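PDB 3FNR: arginine--tRNA ligase from Campylobacter jejuni, which catalyses the ATP-dependent attachment of L-arginine to tRNA(Arg), giving L-arginyl-tRNA(Arg), AMP and diphosphate for protein synthesis. Local coordinates for residues Leu271-Ser276 and Asp318-Phe323; Leu45-Ala50 and Asn292-Ser297; Asp359-Ala364 and Asn424-Leu429; Tyr339-His344 and Ile448-Lys453. The protein carries 1 engineered substitution. All coordinates share one frame; numbering follows the deposited sequence. Where two conformers were deposited one is given.

Contact 1: Leu271-Ser276 and Asp318-Phe323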
loop_
_atom_site.group_PDB
_atom_site.type_symbol
_atom_site.label_atom_id
_atom_site.label_comp_id
_atom_site.label_asym_id
_atom_site.label_seq_id
_atom_site.Cartn_x
_atom_site.Cartn_y
_atom_site.Cartn_z
ATOM N N LEU A 271 -2.163 -5.952 -10.668
ATOM C CA LEU A 271 -3.588 -6.065 -10.351
ATOM C C LEU A 271 -3.857 -6.586 -8.942
ATOM O O LEU A 271 -3.394 -7.665 -8.562
ATOM C CB LEU A 271 -4.314 -6.923 -11.387
ATOM C CG LEU A 271 -4.424 -6.426 -12.832
ATOM C CD1 LEU A 271 -5.114 -7.486 -13.670
ATOM C CD2 LEU A 271 -5.181 -5.098 -12.949
ATOM N N ALA A 272 -4.597 -5.800 -8.169
ATOM C CA ALA A 272 -4.955 -6.157 -6.805
ATOM C C ALA A 272 -6.320 -6.836 -6.787
ATOM O O ALA A 272 -7.334 -6.232 -7.150
ATOM C CB ALA A 272 -4.960 -4.918 -5.913
ATOM N N GLN A 273 -6.345 -8.095 -6.364
ATOM C CA GLN A 273 -7.596 -8.846 -6.340
ATOM C C GLN A 273 -8.487 -8.560 -5.138
ATOM O O GLN A 273 -8.037 -7.985 -4.149
ATOM C CB GLN A 273 -7.354 -10.348 -6.492
ATOM C CG GLN A 273 -7.672 -10.860 -7.883
ATOM C CD GLN A 273 -9.153 -11.181 -8.111
ATOM O OE1 GLN A 273 -10.052 -10.502 -7.603
ATOM N NE2 GLN A 273 -9.404 -12.219 -8.901
ATOM N N MET A 274 -9.749 -8.966 -5.264
ATOM C CA MET A 274 -10.752 -8.758 -4.222
ATOM C C MET A 274 -10.393 -9.480 -2.920
ATOM O O MET A 274 -9.776 -10.549 -2.923
ATOM C CB MET A 274 -12.130 -9.208 -4.713
ATOM C CG MET A 274 -13.302 -8.432 -4.120
ATOM S SD MET A 274 -13.648 -6.890 -4.994
ATOM C CE MET A 274 -15.146 -6.360 -4.164
ATOM N N VAL A 275 -10.758 -8.857 -1.803
ATOM C CA VAL A 275 -10.558 -9.445 -0.479
ATOM C C VAL A 275 -11.920 -9.723 0.180
ATOM O O VAL A 275 -12.817 -8.876 0.146
ATOM C CB VAL A 275 -9.687 -8.533 0.421
ATOM C CG1 VAL A 275 -9.565 -9.094 1.820
ATOM C CG2 VAL A 275 -8.304 -8.349 -0.183
ATOM N N SER A 276 -12.078 -10.915 0.754
ATOM C CA SER A 276 -13.249 -11.229 1.569
ATOM C C SER A 276 -12.890 -11.188 3.043
ATOM O O SER A 276 -12.033 -11.951 3.501
ATOM C CB SER A 276 -13.806 -12.607 1.222
ATOM O OG SER A 276 -14.350 -12.622 -0.082
ATOM N N ASP A 318 -2.777 -11.045 -7.231
ATOM C CA ASP A 318 -3.826 -11.324 -8.214
ATOM C C ASP A 318 -4.651 -12.585 -7.890
ATOM O O ASP A 318 -5.368 -13.111 -8.754
ATOM C CB ASP A 318 -3.254 -11.363 -9.647
ATOM C CG ASP A 318 -2.069 -12.329 -9.805
ATOM O OD1 ASP A 318 -1.522 -12.400 -10.930
ATOM O OD2 ASP A 318 -1.678 -13.013 -8.830
ATOM N N THR A 319 -4.551 -13.056 -6.647
ATOM C CA THR A 319 -5.359 -14.180 -6.162
ATOM C C THR A 319 -6.286 -13.712 -5.033
ATOM O O THR A 319 -5.926 -12.798 -4.270
ATOM C CB THR A 319 -4.478 -15.362 -5.668
ATOM O OG1 THR A 319 -3.889 -15.037 -4.405
ATOM C CG2 THR A 319 -3.370 -15.682 -6.672
ATOM N N HIS A 320 -7.467 -14.336 -4.938
ATOM C CA HIS A 320 -8.472 -14.009 -3.916
ATOM C C HIS A 320 -7.985 -14.304 -2.499
ATOM O O HIS A 320 -7.465 -15.392 -2.231
ATOM C CB HIS A 320 -9.763 -14.797 -4.155
ATOM C CG HIS A 320 -10.536 -14.354 -5.356
ATOM N ND1 HIS A 320 -11.423 -13.300 -5.324
ATOM C CD2 HIS A 320 -10.573 -14.840 -6.619
ATOM C CE1 HIS A 320 -11.965 -13.148 -6.518
ATOM N NE2 HIS A 320 -11.469 -14.072 -7.323
ATOM N N LEU A 321 -8.180 -13.344 -1.601
ATOM C CA LEU A 321 -7.796 -13.476 -0.212
ATOM C C LEU A 321 -9.047 -13.491 0.654
ATOM O O LEU A 321 -9.888 -12.594 0.570
ATOM C CB LEU A 321 -6.859 -12.324 0.181
ATOM C CG LEU A 321 -6.062 -12.289 1.497
ATOM C CD1 LEU A 321 -6.759 -11.448 2.550
ATOM C CD2 LEU A 321 -5.694 -13.679 2.052
ATOM N N GLU A 322 -9.165 -14.528 1.475
ATOM C CA GLU A 322 -10.245 -14.634 2.445
ATOM C C GLU A 322 -9.638 -14.755 3.831
ATOM O O GLU A 322 -8.737 -15.571 4.054
ATOM C CB GLU A 322 -11.123 -15.848 2.143
ATOM C CG GLU A 322 -12.370 -15.961 3.021
ATOM C CD GLU A 322 -12.975 -17.356 3.008
ATOM O OE1 GLU A 322 -12.294 -18.314 3.445
ATOM O OE2 GLU A 322 -14.137 -17.492 2.568
ATOM N N PHE A 323 -10.114 -13.935 4.760
ATOM C CA PHE A 323 -9.601 -13.986 6.119
ATOM C C PHE A 323 -10.687 -13.759 7.152
ATOM O O PHE A 323 -11.518 -12.871 6.998
ATOM C CB PHE A 323 -8.469 -12.975 6.319
ATOM C CG PHE A 323 -7.571 -13.304 7.473
ATOM C CD1 PHE A 323 -6.463 -14.128 7.289
ATOM C CD2 PHE A 323 -7.832 -12.801 8.745
ATOM C CE1 PHE A 323 -5.625 -14.446 8.360
ATOM C CE2 PHE A 323 -7.005 -13.111 9.819
ATOM C CZ PHE A 323 -5.899 -13.937 9.627
#
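The H320 imidazole has the Q273 amide over one face: Q273 CD lies 3.7 Å above the ring plane of H320, offset toward the rim, with amide and ring planes 55° apart. Q273 NE2 comes to 3.2 Å from H320 NE2, and M274 O approaches the same ring obliquely. H320 has two conformers, so the overlap is doubtful beyond the one described. The amide is held from its own side, since Q273 OE1 accepts a hydrogen bond from M274 N at 2.8 Å; the bend at chi2 (-84°) turns CD out over the ring, while CG rests on D318 O. Beyond this irregular start the segments run as parallel neighbours in the Rossmann-type sheet of the class I catalytic domain, where strand 267-279 also pairs with strand 237-243. S276 N donates to L321 O at 2.8 Å and F323 N to S276 O at 3.0 Å; the bond from L321 N to M274 O is weak at 3.5 Å. On one sheet face V275 and L321 lie side by side, V275 CG1 to L321 CD1 3.7 Å, with the side chain of R51 from helix 50-65 against both. R51 NH1 also bonds T319 O and Q273 O.

Contact 2: Leu45-Ala50 and Asn292-Ser297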
loop_
_atom_site.group_PDB
_atom_site.type_symbol
_atom_site.label_atom_id
_atom_site.label_comp_id
_atom_site.label_asym_id
_atom_site.label_seq_id
_atom_site.Cartn_x
_atom_site.Cartn_y
_atom_site.Cartn_z
ATOM N N LEU A 45 -11.436 6.356 2.804
ATOM C CA LEU A 45 -11.069 5.171 2.032
ATOM C C LEU A 45 -11.959 3.975 2.350
ATOM O O LEU A 45 -12.235 3.676 3.510
ATOM C CB LEU A 45 -9.599 4.814 2.258
ATOM C CG LEU A 45 -8.569 5.839 1.783
ATOM C CD1 LEU A 45 -7.162 5.320 1.980
ATOM C CD2 LEU A 45 -8.800 6.189 0.327
ATOM N N HIS A 46 -12.438 3.318 1.303
ATOM C CA HIS A 46 -13.186 2.089 1.465
ATOM C C HIS A 46 -12.194 0.957 1.702
ATOM O O HIS A 46 -10.989 1.121 1.475
ATOM C CB HIS A 46 -14.047 1.827 0.235
ATOM C CG HIS A 46 -15.100 2.867 0.001
ATOM N ND1 HIS A 46 -15.625 3.128 -1.247
ATOM C CD2 HIS A 46 -15.720 3.718 0.855
ATOM C CE1 HIS A 46 -16.527 4.088 -1.150
ATOM N NE2 HIS A 46 -16.603 4.464 0.113
ATOM N N ILE A 47 -12.697 -0.181 2.169
ATOM C CA ILE A 47 -11.854 -1.336 2.467
ATOM C C ILE A 47 -11.229 -1.943 1.200
ATOM O O ILE A 47 -10.126 -2.474 1.256
ATOM C CB ILE A 47 -12.602 -2.393 3.351
ATOM C CG1 ILE A 47 -11.633 -3.423 3.949
ATOM C CG2 ILE A 47 -13.736 -3.070 2.591
ATOM C CD1 ILE A 47 -10.467 -2.826 4.736
ATOM N N GLY A 48 -11.908 -1.802 0.058
ATOM C CA GLY A 48 -11.399 -2.284 -1.227
ATOM C C GLY A 48 -10.131 -1.603 -1.716
ATOM O O GLY A 48 -9.466 -2.104 -2.625
ATOM N N HIS A 49 -9.795 -0.462 -1.117
ATOM C CA HIS A 49 -8.542 0.237 -1.400
ATOM C C HIS A 49 -7.366 -0.318 -0.594
ATOM O O HIS A 49 -6.208 -0.001 -0.885
ATOM C CB HIS A 49 -8.679 1.736 -1.096
ATOM C CG HIS A 49 -9.542 2.479 -2.070
ATOM N ND1 HIS A 49 -10.747 3.046 -1.714
ATOM C CD2 HIS A 49 -9.376 2.743 -3.388
ATOM C CE1 HIS A 49 -11.286 3.626 -2.771
ATOM N NE2 HIS A 49 -10.475 3.454 -3.800
ATOM N N ALA A 50 -7.664 -1.139 0.412
ATOM C CA ALA A 50 -6.666 -1.534 1.406
ATOM C C ALA A 50 -5.544 -2.408 0.851
ATOM O O ALA A 50 -4.369 -2.156 1.148
ATOM C CB ALA A 50 -7.327 -2.186 2.621
ATOM N N ASN A 292 -23.018 3.081 3.631
ATOM C CA ASN A 292 -23.321 1.923 2.785
ATOM C C ASN A 292 -22.067 1.157 2.323
ATOM O O ASN A 292 -22.162 0.172 1.585
ATOM C CB ASN A 292 -24.173 2.351 1.582
ATOM C CG ASN A 292 -25.198 1.298 1.185
ATOM O OD1 ASN A 292 -26.038 0.893 1.993
ATOM N ND2 ASN A 292 -25.140 0.858 -0.069
ATOM N N PHE A 293 -20.901 1.617 2.774
ATOM C CA PHE A 293 -19.618 1.001 2.443
ATOM C C PHE A 293 -18.829 0.688 3.713
ATOM O O PHE A 293 -18.954 1.394 4.714
ATOM C CB PHE A 293 -18.788 1.940 1.564
ATOM C CG PHE A 293 -19.447 2.310 0.266
ATOM C CD1 PHE A 293 -19.387 1.452 -0.830
ATOM C CD2 PHE A 293 -20.112 3.527 0.131
ATOM C CE1 PHE A 293 -19.993 1.793 -2.041
ATOM C CE2 PHE A 293 -20.721 3.881 -1.073
ATOM C CZ PHE A 293 -20.662 3.011 -2.162
ATOM N N ILE A 294 -18.016 -0.364 3.672
ATOM C CA ILE A 294 -17.101 -0.651 4.775
ATOM C C ILE A 294 -15.841 0.199 4.601
ATOM O O ILE A 294 -15.233 0.222 3.531
ATOM C CB ILE A 294 -16.753 -2.160 4.886
ATOM C CG1 ILE A 294 -18.022 -2.996 5.076
ATOM C CG2 ILE A 294 -15.778 -2.416 6.039
ATOM C CD1 ILE A 294 -17.897 -4.436 4.591
ATOM N N LEU A 295 -15.470 0.896 5.667
ATOM C CA LEU A 295 -14.368 1.842 5.654
ATOM C C LEU A 295 -13.081 1.164 6.097
ATOM O O LEU A 295 -13.091 0.368 7.036
ATOM C CB LEU A 295 -14.670 2.995 6.620
ATOM C CG LEU A 295 -15.465 4.252 6.239
ATOM C CD1 LEU A 295 -16.831 3.961 5.641
ATOM C CD2 LEU A 295 -15.610 5.157 7.469
ATOM N N MET A 296 -11.975 1.495 5.429
ATOM C CA MET A 296 -10.634 1.053 5.826
ATOM C C MET A 296 -10.376 1.408 7.292
ATOM O O MET A 296 -9.847 0.596 8.053
ATOM C CB MET A 296 -9.580 1.689 4.905
ATOM C CG MET A 296 -8.139 1.266 5.160
ATOM S SD MET A 296 -6.988 1.999 3.981
ATOM C CE MET A 296 -5.648 2.417 5.045
ATOM N N SER A 297 -10.804 2.615 7.657
ATOM C CA SER A 297 -10.749 3.175 9.000
ATOM C C SER A 297 -11.420 2.309 10.061
ATOM O O SER A 297 -10.876 2.134 11.152
ATOM C CB SER A 297 -11.450 4.533 8.983
ATOM O OG SER A 297 -10.749 5.470 9.767
HETATM O O HOH W 1 -11.563 4.590 5.641
#
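H46 and F293 form an offset stack, ring centroids 4.3 Å apart and planes at 18°, although the H46 CB bond points away from 292-297. The overlap is shifted: F293 CG lies over the imidazole face, displaced toward its rim, and F293 CB makes a CH-pi contact 3.8 Å from the centroid of the H46 ring. Over the face of the F293 ring lies H46 CE1. Beside the stack two backbone bonds flank the H46-L295 pair. M296 N donates to L45 O at 2.9 Å and I47 N to I294 O, also at 2.9 Å, each donor tilted out of the carbonyl plane. L295 is the N-cap of helix 296-303. CG of M296 is anti to the backbone N (chi1 -177°), and the side chain runs alongside L45, with M296 SD 3.9 Å from L45 CD1. I47 and I294 also lie side by side, I47 CG2 to I294 CB 3.9 Å. Within 45-50, H49 ND1 takes a weak bond from H46 N at the edge of its ring. Residues 46-49 read H-I-G-H, the signature of class I aminoacyl-tRNA synthetases, which here leads into helix 50-65 and in this class helps form the ATP site.

Contact 3: Asp359-Ala364 and Asn424-Leu429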
loop_
_atom_site.group_PDB
_atom_site.type_symbol
_atom_site.label_atom_id
_atom_site.label_comp_id
_atom_site.label_asym_id
_atom_site.label_seq_id
_atom_site.Cartn_x
_atom_site.Cartn_y
_atom_site.Cartn_z
ATOM N N ASP A 359 25.557 -6.925 22.923
ATOM C CA ASP A 359 26.983 -6.659 22.721
ATOM C C ASP A 359 27.884 -7.536 23.599
ATOM O O ASP A 359 29.074 -7.682 23.315
ATOM C CB ASP A 359 27.295 -5.173 22.956
ATOM C CG ASP A 359 26.348 -4.240 22.195
ATOM O OD1 ASP A 359 25.200 -4.041 22.659
ATOM O OD2 ASP A 359 26.751 -3.700 21.138
ATOM N N ASP A 360 27.318 -8.112 24.660
ATOM C CA ASP A 360 28.073 -8.979 25.573
ATOM C C ASP A 360 28.282 -10.391 25.012
ATOM O O ASP A 360 29.164 -11.123 25.475
ATOM C CB ASP A 360 27.380 -9.079 26.939
ATOM C CG ASP A 360 27.089 -7.718 27.569
ATOM O OD1 ASP A 360 26.226 -7.665 28.472
ATOM O OD2 ASP A 360 27.714 -6.706 27.174
ATOM N N VAL A 361 27.466 -10.767 24.025
ATOM C CA VAL A 361 27.453 -12.125 23.472
ATOM C C VAL A 361 28.041 -12.177 22.065
ATOM O O VAL A 361 28.116 -13.244 21.457
ATOM C CB VAL A 361 26.024 -12.731 23.470
ATOM C CG1 VAL A 361 25.403 -12.648 24.857
ATOM C CG2 VAL A 361 25.128 -12.029 22.449
ATOM N N MET A 362 28.453 -11.010 21.574
ATOM C CA MET A 362 29.035 -10.818 20.245
ATOM C C MET A 362 30.275 -11.677 19.997
ATOM O O MET A 362 30.455 -12.227 18.904
ATOM C CB MET A 362 29.403 -9.338 20.079
ATOM C CG MET A 362 29.788 -8.927 18.671
ATOM S SD MET A 362 28.355 -8.727 17.614
ATOM C CE MET A 362 27.839 -7.067 18.057
ATOM N N LYS A 363 31.109 -11.787 21.029
ATOM C CA LYS A 363 32.367 -12.544 21.007
ATOM C C LYS A 363 32.222 -14.058 20.829
ATOM O O LYS A 363 33.213 -14.741 20.571
ATOM C CB LYS A 363 33.177 -12.255 22.282
ATOM C CG LYS A 363 32.329 -11.935 23.532
ATOM C CD LYS A 363 31.882 -13.181 24.305
ATOM C CE LYS A 363 32.691 -13.391 25.588
ATOM N NZ LYS A 363 34.022 -14.022 25.351
ATOM N N ALA A 364 31.007 -14.577 20.986
ATOM C CA ALA A 364 30.735 -15.998 20.762
ATOM C C ALA A 364 30.916 -16.349 19.291
ATOM O O ALA A 364 30.688 -15.508 18.425
ATOM C CB ALA A 364 29.349 -16.337 21.220
ATOM N N ASN A 424 26.869 -22.912 26.849
ATOM C CA ASN A 424 26.897 -22.231 25.562
ATOM C C ASN A 424 25.803 -21.171 25.474
ATOM O O ASN A 424 25.192 -20.948 24.422
ATOM C CB ASN A 424 26.813 -23.245 24.424
ATOM C CG ASN A 424 28.017 -24.181 24.384
ATOM O OD1 ASN A 424 29.169 -23.743 24.384
ATOM N ND2 ASN A 424 27.749 -25.476 24.323
ATOM N N GLU A 425 25.586 -20.506 26.605
ATOM C CA GLU A 425 24.591 -19.451 26.742
ATOM C C GLU A 425 24.812 -18.360 25.701
ATOM O O GLU A 425 23.883 -17.991 24.982
ATOM C CB GLU A 425 24.645 -18.874 28.160
ATOM C CG GLU A 425 23.618 -17.801 28.464
ATOM C CD GLU A 425 23.756 -17.240 29.868
ATOM O OE1 GLU A 425 24.047 -16.033 29.998
ATOM O OE2 GLU A 425 23.582 -18.006 30.840
ATOM N N ASN A 426 26.050 -17.879 25.611
ATOM C CA ASN A 426 26.417 -16.818 24.680
ATOM C C ASN A 426 26.178 -17.151 23.207
ATOM O O ASN A 426 25.718 -16.295 22.453
ATOM C CB ASN A 426 27.862 -16.384 24.915
ATOM C CG ASN A 426 28.043 -15.685 26.244
ATOM O OD1 ASN A 426 27.078 -15.470 26.978
ATOM N ND2 ASN A 426 29.281 -15.326 26.565
ATOM N N ASP A 427 26.487 -18.390 22.822
ATOM C CA ASP A 427 26.235 -18.906 21.471
ATOM C C ASP A 427 24.754 -18.854 21.133
ATOM O O ASP A 427 24.363 -18.378 20.060
ATOM C CB ASP A 427 26.721 -20.355 21.348
ATOM C CG ASP A 427 28.152 -20.466 20.838
ATOM O OD1 ASP A 427 28.813 -19.434 20.613
ATOM O OD2 ASP A 427 28.621 -21.606 20.643
ATOM N N LEU A 428 23.937 -19.337 22.062
ATOM C CA LEU A 428 22.486 -19.360 21.893
ATOM C C LEU A 428 21.889 -17.955 21.887
ATOM O O LEU A 428 21.051 -17.645 21.050
ATOM C CB LEU A 428 21.835 -20.225 22.969
ATOM C CG LEU A 428 22.221 -21.709 22.927
ATOM C CD1 LEU A 428 21.784 -22.417 24.207
ATOM C CD2 LEU A 428 21.621 -22.385 21.712
ATOM N N LEU A 429 22.332 -17.112 22.812
ATOM C CA LEU A 429 21.912 -15.716 22.836
ATOM C C LEU A 429 22.263 -14.976 21.542
ATOM O O LEU A 429 21.423 -14.258 21.003
ATOM C CB LEU A 429 22.492 -14.991 24.050
ATOM C CG LEU A 429 21.894 -15.380 25.406
ATOM C CD1 LEU A 429 22.632 -14.669 26.533
ATOM C CD2 LEU A 429 20.394 -15.092 25.472
#
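Within the helical DALR anticodon-binding domain, a type I beta turn from V361 to A364 leans on the first turns of helix 425-445. The turn belongs to the connection between helices 336-353 and 371-381 and is closed by its own bond, A364 N to V361 O at 3.2 Å. No hydrogen bond joins the two segments; they meet by van der Waals contacts, carbon against carbon and carbon against oxygen. V361 and L429 carry the apolar part. Their side chains cross at about a right angle, with V361 CG1 3.8 Å from L429 CD1, and F351 of helix 336-353 touches both, extending the apolar patch into the neighbouring helix. V361 CG1 sits anti to the carbonyl carbon (chi1 -53°), a rotation that also brings it to 3.9 Å from N426 OD1. That oxygen has a polar partner, K356 NZ. V361 CB meanwhile rests on the backbone, 3.7 Å from N426 O. At the outer margin the much-bent K363 chain crosses the N426 amide obliquely, K363 CE to N426 ND2 4.0 Å. K430, just beyond the helical segment, holds the turn through NZ, which bonds both M362 O and A364 O. The D427 carboxylate, close to the helix N-terminus, would be favoured there by the helix dipole. It is engaged twice, OD2 with S368 OG and OD1 with L366 N, two residues past the turn. A364 CB touches both N426 and D427, 4.0 Å from N426 CB and 3.2 Å from D427 OD1.

Contact 4: Tyr339-His344 and Ile448-Lys453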
loop_
_atom_site.group_PDB
_atom_site.type_symbol
_atom_site.label_atom_id
_atom_site.label_comp_id
_atom_site.label_asym_id
_atom_site.label_seq_id
_atom_site.Cartn_x
_atom_site.Cartn_y
_atom_site.Cartn_z
ATOM N N TYR A 339 2.185 -14.477 16.994
ATOM C CA TYR A 339 3.144 -15.556 17.025
ATOM C C TYR A 339 4.546 -15.079 16.647
ATOM O O TYR A 339 5.526 -15.439 17.314
ATOM C CB TYR A 339 2.662 -16.672 16.098
ATOM C CG TYR A 339 3.308 -18.024 16.337
ATOM C CD1 TYR A 339 3.982 -18.677 15.307
ATOM C CD2 TYR A 339 3.240 -18.650 17.587
ATOM C CE1 TYR A 339 4.579 -19.917 15.509
ATOM C CE2 TYR A 339 3.831 -19.899 17.800
ATOM C CZ TYR A 339 4.498 -20.523 16.751
ATOM O OH TYR A 339 5.091 -21.753 16.924
ATOM N N ILE A 340 4.626 -14.237 15.614
ATOM C CA ILE A 340 5.896 -13.675 15.175
ATOM C C ILE A 340 6.421 -12.695 16.224
ATOM O O ILE A 340 7.585 -12.784 16.615
ATOM C CB ILE A 340 5.810 -13.029 13.762
ATOM C CG1 ILE A 340 5.477 -14.093 12.708
ATOM C CG2 ILE A 340 7.124 -12.359 13.406
ATOM C CD1 ILE A 340 4.846 -13.556 11.433
ATOM N N ASN A 341 5.558 -11.798 16.704
ATOM C CA ASN A 341 5.917 -10.876 17.796
ATOM C C ASN A 341 6.340 -11.612 19.064
ATOM O O ASN A 341 7.261 -11.174 19.766
ATOM C CB ASN A 341 4.758 -9.917 18.138
ATOM C CG ASN A 341 4.860 -8.568 17.430
ATOM O OD1 ASN A 341 5.952 -8.057 17.176
ATOM N ND2 ASN A 341 3.708 -7.969 17.139
ATOM N N TYR A 342 5.663 -12.720 19.354
ATOM C CA TYR A 342 5.976 -13.546 20.520
ATOM C C TYR A 342 7.404 -14.097 20.453
ATOM O O TYR A 342 8.097 -14.108 21.462
ATOM C CB TYR A 342 4.954 -14.677 20.705
ATOM C CG TYR A 342 5.075 -15.389 22.039
ATOM C CD1 TYR A 342 5.321 -14.673 23.214
ATOM C CD2 TYR A 342 4.937 -16.776 22.128
ATOM C CE1 TYR A 342 5.447 -15.319 24.434
ATOM C CE2 TYR A 342 5.059 -17.432 23.349
ATOM C CZ TYR A 342 5.311 -16.693 24.496
ATOM O OH TYR A 342 5.428 -17.326 25.712
ATOM N N ALA A 343 7.839 -14.504 19.258
ATOM C CA ALA A 343 9.216 -14.936 19.030
ATOM C C ALA A 343 10.207 -13.841 19.405
ATOM O O ALA A 343 11.149 -14.084 20.164
ATOM C CB ALA A 343 9.401 -15.358 17.586
ATOM N N HIS A 344 9.954 -12.634 18.901
ATOM C CA HIS A 344 10.787 -11.468 19.157
ATOM C C HIS A 344 10.824 -11.094 20.648
ATOM O O HIS A 344 11.896 -10.818 21.195
ATOM C CB HIS A 344 10.292 -10.280 18.316
ATOM C CG HIS A 344 11.208 -9.099 18.348
ATOM N ND1 HIS A 344 11.064 -8.072 19.253
ATOM C CD2 HIS A 344 12.299 -8.796 17.605
ATOM C CE1 HIS A 344 12.020 -7.180 19.060
ATOM N NE2 HIS A 344 12.782 -7.595 18.065
ATOM N N ILE A 448 5.401 -2.619 10.397
ATOM C CA ILE A 448 5.099 -3.182 11.707
ATOM C C ILE A 448 6.348 -3.077 12.573
ATOM O O ILE A 448 7.433 -3.490 12.157
ATOM C CB ILE A 448 4.677 -4.670 11.588
ATOM C CG1 ILE A 448 3.400 -4.804 10.749
ATOM C CG2 ILE A 448 4.518 -5.313 12.965
ATOM C CD1 ILE A 448 2.993 -6.234 10.436
ATOM N N GLU A 449 6.188 -2.521 13.769
ATOM C CA GLU A 449 7.260 -2.433 14.752
ATOM C C GLU A 449 7.202 -3.646 15.684
ATOM O O GLU A 449 6.169 -3.914 16.303
ATOM C CB GLU A 449 7.125 -1.125 15.538
ATOM C CG GLU A 449 8.219 -0.855 16.559
ATOM C CD GLU A 449 8.014 0.467 17.304
ATOM O OE1 GLU A 449 8.688 0.679 18.335
ATOM O OE2 GLU A 449 7.181 1.297 16.860
ATOM N N ALA A 450 8.307 -4.384 15.765
ATOM C CA ALA A 450 8.380 -5.591 16.583
ATOM C C ALA A 450 8.340 -5.270 18.076
ATOM O O ALA A 450 8.980 -4.320 18.538
ATOM C CB ALA A 450 9.636 -6.383 16.243
ATOM N N LYS A 451 7.587 -6.073 18.819
ATOM C CA LYS A 451 7.388 -5.867 20.255
ATOM C C LYS A 451 8.454 -6.550 21.095
ATOM O O LYS A 451 8.806 -7.707 20.849
ATOM C CB LYS A 451 6.020 -6.396 20.680
ATOM C CG LYS A 451 4.841 -5.603 20.149
ATOM C CD LYS A 451 3.535 -6.256 20.549
ATOM C CE LYS A 451 2.364 -5.633 19.817
ATOM N NZ LYS A 451 1.290 -6.642 19.605
ATOM N N ASN A 452 8.949 -5.826 22.097
ATOM C CA ASN A 452 9.884 -6.367 23.077
ATOM C C ASN A 452 9.174 -7.084 24.222
ATOM O O ASN A 452 9.767 -7.946 24.877
ATOM C CB ASN A 452 10.771 -5.256 23.642
ATOM C CG ASN A 452 11.720 -4.675 22.610
ATOM O OD1 ASN A 452 12.162 -5.364 21.690
ATOM N ND2 ASN A 452 12.052 -3.399 22.771
ATOM N N LYS A 453 7.913 -6.719 24.454
ATOM C CA LYS A 453 7.090 -7.268 25.540
ATOM C C LYS A 453 5.668 -7.534 25.054
ATOM O O LYS A 453 5.109 -6.723 24.319
ATOM C CB LYS A 453 7.039 -6.280 26.708
ATOM C CG LYS A 453 8.144 -6.432 27.747
ATOM C CD LYS A 453 7.721 -7.360 28.886
ATOM C CE LYS A 453 8.613 -7.181 30.109
ATOM N NZ LYS A 453 8.250 -8.109 31.218
HETATM O O HOH W 2 3.677 -5.029 16.625
#
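H344 ND1 donates to K451 O at 2.8 Å, with the acceptor close to the imidazole plane but the nitrogen standing 62° out of the K451 carbonyl plane. The methyl of A450 lies over one face of the same ring in a CH-pi contact, CB 3.6 Å from the H344 centroid and almost exactly over the centre. At the ring edge N452 OD1 lies 3.2 Å from H344 CE1, amide and imidazole planes 17° apart. One helical turn earlier N341 OD1 accepts a hydrogen bond at 3.1 Å from K451 N, which stands above the amide plane, so both the N-H and the C=O of K451 are gripped by side chains of one helix. H344 reaches its bond with CG anti to the backbone N (chi1 -171°). The K451 and N341 side chains cross at about a right angle, K451 CD 3.8 Å from N341 ND2. The contact lies in the DALR anticodon-binding domain, where, near the C-terminus of the chain, the extended tail after helix 425-445 returns to helix 336-353. A water extends the grip along the tail, accepting from N341 ND2 at 3.0 Å and donating to E449 O at 2.7 Å. Further out, F443 of helix 425-445 touches I340, N341 and I448. Farther along helix 336-353, H348 touches N452 and Q349 NE2 bonds N452 O.

Contacts 1 and 2 share the catalytic domain, their centres about 14 Å apart and nearest atoms about 6 Å. Their segments alternate along the chain, and R51, next in the chain after A50 of contact 2, ties the HIGH region to the loop ends of contact 1. Contacts 3 and 4 belong to the anticodon-binding domain; contact 3 is nested in the loop closed by contact 4, with centres about 21 Å apart. Strand 321-324 of contact 1 is followed in the chain by helix 336-353 of contact 4, about 26 Å away between centres. Contact 3 lies about 48 Å from contact 2, centre to centre, on the opposite side of the chain's centre.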